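PDB 5G5S: protein argonaute from Methanocaldococcus jannaschii, which cuts single-stranded DNA targets with the help of short single-stranded DNA guides and may defend the cell against invading genetic elements. Local coordinates for residues Leu200-Asn205 with Ile240-Glu245; Val61-Val66 with Arg105-Ser110. One frame throughout, in Å; residues are numbered along the deposited sequence.

Contact 1 (Leu200-Asn205 with Ile240-Glu245); sequences LVDAPN and IMYCEE
D202 lies alongside I240 and alongside Y242, pointing the same way as each, where two lengths of the PAZ domain run antiparallel. L200 and Y242 form a hydrogen-bonded antiparallel pair, which joins strand 194-200 to the short strand 242-243. The Y242 ring turns its edge to D202, whose CB lies near the ring plane, 4.0 Å from CE1 of Y242. The D202 carboxylate is tilted 63° from that ring, with OD2 4.1 Å from the same CE1. K208, on the helix that follows, reaches both polar ends, through a weak hydrogen bond to Y242 OH and a long, weak ion pair with D202 OD2.

I240 buries more surface here than any other residue of the pair of segments. Its CG1 is anti to the carbonyl carbon and beside the backbone N (chi1 -47°), which directs the branch along the turning chain: CG1 of I240 meets A203 O at 3.3 Å, and CD1 of I240 meets N205 O at 3.5 Å. M241 points away from the 200-205 chain, onto I198 and L178, its side chain about 8 Å from that of Y196, a residue that contacts the 3' end of the guide DNA.

Two backbone bonds of equal length tie the chains. The one from I240 N to D202 O, 3.3 Å long, is weak and the more bent. Y242 N reaches L200 O, also at 3.3 Å, with a straighter N-H...O angle of 160°.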
loop_
_atom_site.group_PDB
_atom_site.type_symbol
_atom_site.label_atom_id
_atom_site.label_comp_id
_atom_site.label_asym_id
_atom_site.label_seq_id
_atom_site.Cartn_x
_atom_site.Cartn_y
_atom_site.Cartn_z
ATOM N N LEU A 200 1.305 8.039 14.392
ATOM C CA LEU A 200 1.033 7.826 15.820
ATOM C C LEU A 200 0.162 8.906 16.465
ATOM O O LEU A 200 -0.008 9.975 15.896
ATOM C CB LEU A 200 2.347 7.675 16.629
ATOM C CG LEU A 200 2.828 6.248 16.907
ATOM C CD1 LEU A 200 4.260 6.244 17.403
ATOM C CD2 LEU A 200 1.901 5.510 17.880
ATOM N N VAL A 201 -0.378 8.611 17.667
ATOM C CA VAL A 201 -1.168 9.512 18.521
ATOM C C VAL A 201 -0.537 9.547 19.949
ATOM O O VAL A 201 0.566 9.018 20.143
ATOM C CB VAL A 201 -2.696 9.200 18.549
ATOM C CG1 VAL A 201 -3.366 9.483 17.205
ATOM C CG2 VAL A 201 -2.972 7.774 19.020
ATOM N N ASP A 202 -1.236 10.176 20.928
ATOM C CA ASP A 202 -0.837 10.322 22.340
ATOM C C ASP A 202 -2.006 10.909 23.152
ATOM O O ASP A 202 -2.925 11.499 22.580
ATOM C CB ASP A 202 0.432 11.205 22.477
ATOM C CG ASP A 202 1.062 11.287 23.857
ATOM O OD1 ASP A 202 1.192 10.228 24.520
ATOM O OD2 ASP A 202 1.479 12.402 24.252
ATOM N N ALA A 203 -1.967 10.730 24.482
ATOM C CA ALA A 203 -2.975 11.194 25.439
ATOM C C ALA A 203 -3.227 12.711 25.378
ATOM O O ALA A 203 -2.284 13.468 25.125
ATOM C CB ALA A 203 -2.564 10.795 26.851
ATOM N N PRO A 204 -4.482 13.171 25.631
ATOM C CA PRO A 204 -4.748 14.622 25.625
ATOM C C PRO A 204 -4.083 15.372 26.793
ATOM O O PRO A 204 -4.120 14.898 27.931
ATOM C CB PRO A 204 -6.277 14.702 25.683
ATOM C CG PRO A 204 -6.710 13.454 26.319
ATOM C CD PRO A 204 -5.708 12.402 25.940
ATOM N N ASN A 205 -3.457 16.533 26.501
ATOM C CA ASN A 205 -2.772 17.357 27.500
ATOM C C ASN A 205 -3.018 18.854 27.267
ATOM O O ASN A 205 -2.634 19.372 26.210
ATOM C CB ASN A 205 -1.267 17.044 27.541
ATOM C CG ASN A 205 -0.492 17.785 28.609
ATOM O OD1 ASN A 205 -0.863 17.824 29.790
ATOM N ND2 ASN A 205 0.640 18.348 28.227
ATOM N N ILE A 240 -2.827 14.661 21.609
ATOM C CA ILE A 240 -1.544 15.184 21.153
ATOM C C ILE A 240 -1.057 14.242 20.056
ATOM O O ILE A 240 -0.496 13.192 20.337
ATOM C CB ILE A 240 -0.509 15.397 22.305
ATOM C CG1 ILE A 240 -1.105 16.139 23.548
ATOM C CG2 ILE A 240 0.784 16.051 21.798
ATOM C CD1 ILE A 240 -1.769 17.556 23.344
ATOM N N MET A 241 -1.330 14.597 18.809
ATOM C CA MET A 241 -0.948 13.801 17.646
ATOM C C MET A 241 0.549 13.946 17.352
ATOM O O MET A 241 1.169 14.932 17.752
ATOM C CB MET A 241 -1.789 14.255 16.440
ATOM C CG MET A 241 -1.651 13.391 15.208
ATOM S SD MET A 241 -2.742 14.000 13.916
ATOM C CE MET A 241 -3.795 12.663 13.800
ATOM N N TYR A 242 1.123 12.953 16.672
ATOM C CA TYR A 242 2.516 12.951 16.236
ATOM C C TYR A 242 2.567 12.486 14.788
ATOM O O TYR A 242 1.644 11.811 14.342
ATOM C CB TYR A 242 3.397 12.091 17.171
ATOM C CG TYR A 242 3.755 12.809 18.456
ATOM C CD1 TYR A 242 2.919 12.749 19.568
ATOM C CD2 TYR A 242 4.906 13.585 18.547
ATOM C CE1 TYR A 242 3.222 13.440 20.740
ATOM C CE2 TYR A 242 5.223 14.277 19.715
ATOM C CZ TYR A 242 4.377 14.203 20.809
ATOM O OH TYR A 242 4.692 14.879 21.966
ATOM N N CYS A 243 3.601 12.883 14.039
ATOM C CA CYS A 243 3.713 12.504 12.627
ATOM C C CYS A 243 5.027 11.825 12.259
ATOM O O CYS A 243 5.948 11.783 13.075
ATOM C CB CYS A 243 3.400 13.685 11.713
ATOM S SG CYS A 243 1.662 14.200 11.738
ATOM N N GLU A 244 5.097 11.284 11.026
ATOM C CA GLU A 244 6.247 10.551 10.489
ATOM C C GLU A 244 7.557 11.350 10.321
ATOM O O GLU A 244 8.589 10.920 10.840
ATOM C CB GLU A 244 5.867 9.837 9.182
ATOM N N GLU A 245 7.517 12.485 9.591
ATOM C CA GLU A 245 8.683 13.308 9.240
ATOM C C GLU A 245 9.264 14.224 10.316
ATOM O O GLU A 245 10.484 14.393 10.358
ATOM C CB GLU A 245 8.479 14.076 7.917
ATOM C CG GLU A 245 7.104 13.947 7.265
ATOM C CD GLU A 245 6.867 12.764 6.340
ATOM O OE1 GLU A 245 7.817 12.359 5.627
ATOM O OE2 GLU A 245 5.710 12.286 6.277
#

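Contact 2 (Val61-Val66 with Arg105-Ser110); sequences VLPYKV and RGYLKS
S110 N bonds to G106 O at 2.8 Å, a backbone bond of helix 97-111 that joins two residues of the face turned to P63 and Y64. Between them Y107 supplies most of the helix side of the contact. The P63 ring leans on the start of that side chain: CB of P63 lies 3.7 Å from CB of Y107, and CG of P63 is equally close, at 3.7 Å, to the Y107 backbone N. Y107 holds CG anti to its own N (chi1 -173°), which sends the ring out past the proline toward Y64. There Y64 CB sits at the ring edge, near its plane, 4.0 Å from Y107 CE1. The two tyrosine side chains cross at a slant, and their CD1 atoms approach to 4.1 Å without stacking.

The hydroxyl end of Y64 extends toward S110. The hydroxyls stay 4.1 Å apart, from Y64 OH to S110 OG; each hydrogen-bonds a backbone oxygen, Y64 OH that of Y48 and S110 OG that of F47.

Within the N-terminal domain, this apolar contact seats the chain leaving strand 59-62 against helix 97-111: V61 and P63 also touch L103 one turn earlier, P23 packs on both P63 and Y107, and strand 134-147 meets R105 and K109.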
loop_
_atom_site.group_PDB
_atom_site.type_symbol
_atom_site.label_atom_id
_atom_site.label_comp_id
_atom_site.label_asym_id
_atom_site.label_seq_id
_atom_site.Cartn_x
_atom_site.Cartn_y
_atom_site.Cartn_z
ATOM N N VAL A 61 26.719 16.636 -13.168
ATOM C CA VAL A 61 26.482 16.557 -14.608
ATOM C C VAL A 61 25.234 17.374 -14.962
ATOM O O VAL A 61 24.218 17.270 -14.278
ATOM C CB VAL A 61 26.463 15.093 -15.152
ATOM C CG1 VAL A 61 25.369 14.243 -14.497
ATOM C CG2 VAL A 61 26.353 15.057 -16.677
ATOM N N LEU A 62 25.344 18.225 -15.992
ATOM C CA LEU A 62 24.250 19.068 -16.472
ATOM C C LEU A 62 23.820 18.642 -17.881
ATOM O O LEU A 62 24.676 18.258 -18.689
ATOM C CB LEU A 62 24.636 20.563 -16.472
ATOM C CG LEU A 62 24.839 21.261 -15.121
ATOM C CD1 LEU A 62 25.372 22.657 -15.321
ATOM C CD2 LEU A 62 23.554 21.304 -14.288
ATOM N N PRO A 63 22.507 18.734 -18.214
ATOM C CA PRO A 63 22.070 18.361 -19.573
ATOM C C PRO A 63 22.361 19.435 -20.633
ATOM O O PRO A 63 21.963 19.289 -21.789
ATOM C CB PRO A 63 20.572 18.123 -19.398
ATOM C CG PRO A 63 20.181 19.017 -18.274
ATOM C CD PRO A 63 21.367 19.163 -17.374
ATOM N N TYR A 64 23.054 20.512 -20.236
ATOM C CA TYR A 64 23.384 21.650 -21.088
ATOM C C TYR A 64 24.720 22.263 -20.688
ATOM O O TYR A 64 25.229 22.005 -19.588
ATOM C CB TYR A 64 22.267 22.721 -21.015
ATOM C CG TYR A 64 21.948 23.178 -19.607
ATOM C CD1 TYR A 64 21.048 22.473 -18.813
ATOM C CD2 TYR A 64 22.569 24.294 -19.057
ATOM C CE1 TYR A 64 20.779 22.863 -17.504
ATOM C CE2 TYR A 64 22.297 24.704 -17.754
ATOM C CZ TYR A 64 21.397 23.984 -16.983
ATOM O OH TYR A 64 21.113 24.375 -15.703
ATOM N N LYS A 65 25.286 23.073 -21.588
ATOM C CA LYS A 65 26.530 23.784 -21.346
ATOM C C LYS A 65 26.160 25.146 -20.768
ATOM O O LYS A 65 25.220 25.793 -21.247
ATOM C CB LYS A 65 27.336 23.933 -22.650
ATOM C CG LYS A 65 28.839 24.112 -22.436
ATOM C CD LYS A 65 29.619 24.015 -23.745
ATOM C CE LYS A 65 30.087 22.610 -24.050
ATOM N NZ LYS A 65 30.632 22.493 -25.430
ATOM N N VAL A 66 26.867 25.553 -19.709
ATOM C CA VAL A 66 26.659 26.841 -19.051
ATOM C C VAL A 66 27.854 27.761 -19.339
ATOM O O VAL A 66 29.006 27.385 -19.103
ATOM C CB VAL A 66 26.260 26.715 -17.549
ATOM C CG1 VAL A 66 27.223 25.828 -16.766
ATOM C CG2 VAL A 66 26.087 28.080 -16.884
ATOM N N ARG A 105 14.773 15.131 -18.205
ATOM C CA ARG A 105 13.743 15.695 -17.324
ATOM C C ARG A 105 14.206 17.035 -16.792
ATOM O O ARG A 105 13.456 18.011 -16.872
ATOM C CB ARG A 105 13.395 14.734 -16.171
ATOM C CG ARG A 105 12.076 15.070 -15.486
ATOM C CD ARG A 105 11.979 14.423 -14.125
ATOM N NE ARG A 105 10.637 14.550 -13.555
ATOM C CZ ARG A 105 10.242 15.546 -12.767
ATOM N NH1 ARG A 105 11.079 16.529 -12.453
ATOM N NH2 ARG A 105 9.002 15.571 -12.291
ATOM N N GLY A 106 15.447 17.081 -16.305
ATOM C CA GLY A 106 16.053 18.309 -15.807
ATOM C C GLY A 106 16.180 19.381 -16.879
ATOM O O GLY A 106 16.014 20.571 -16.599
ATOM N N TYR A 107 16.463 18.961 -18.119
ATOM C CA TYR A 107 16.585 19.866 -19.264
ATOM C C TYR A 107 15.227 20.507 -19.552
ATOM O O TYR A 107 15.121 21.728 -19.625
ATOM C CB TYR A 107 17.136 19.111 -20.488
ATOM C CG TYR A 107 17.453 19.991 -21.675
ATOM C CD1 TYR A 107 18.519 20.886 -21.640
ATOM C CD2 TYR A 107 16.735 19.878 -22.862
ATOM C CE1 TYR A 107 18.837 21.679 -22.743
ATOM C CE2 TYR A 107 17.056 20.650 -23.980
ATOM C CZ TYR A 107 18.102 21.557 -23.913
ATOM O OH TYR A 107 18.429 22.319 -25.013
ATOM N N LEU A 108 14.190 19.669 -19.643
ATOM C CA LEU A 108 12.793 20.043 -19.858
ATOM C C LEU A 108 12.282 20.959 -18.728
ATOM O O LEU A 108 11.555 21.910 -19.000
ATOM C CB LEU A 108 11.952 18.750 -19.917
ATOM C CG LEU A 108 11.223 18.391 -21.216
ATOM C CD1 LEU A 108 11.970 18.853 -22.455
ATOM C CD2 LEU A 108 10.924 16.895 -21.279
ATOM N N LYS A 109 12.686 20.685 -17.475
ATOM C CA LYS A 109 12.285 21.465 -16.302
ATOM C C LYS A 109 13.015 22.814 -16.206
ATOM O O LYS A 109 12.361 23.860 -16.156
ATOM C CB LYS A 109 12.471 20.647 -15.000
ATOM C CG LYS A 109 12.173 21.432 -13.727
ATOM C CD LYS A 109 12.362 20.601 -12.474
ATOM C CE LYS A 109 11.947 21.347 -11.228
ATOM N NZ LYS A 109 12.026 20.482 -10.023
ATOM N N SER A 110 14.361 22.778 -16.116
ATOM C CA SER A 110 15.183 23.967 -15.921
ATOM C C SER A 110 15.330 24.891 -17.133
ATOM O O SER A 110 15.149 26.102 -16.999
ATOM C CB SER A 110 16.541 23.593 -15.338
ATOM O OG SER A 110 17.157 24.725 -14.749
#

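Neither contact is deep core: contact 1 is partly buried, with I240 and M241 its buried members, whereas contact 2 is a surface contact in which P63 is the only buried one of the touching residues. They share no element. Contact 1 joins the chain around L200 to the short strand 242-243 inside the PAZ domain; contact 2 sets the exit of a strand against a helix in the N-terminal domain. Their centres are 42 Å apart. The chemistry follows: backbone hydrogen bonds cross contact 1, while none crosses contact 2, where proline and tyrosine carbons touch. K109, which interacts with guide DNA, is on the helix segment of contact 2 but does not touch 61-66.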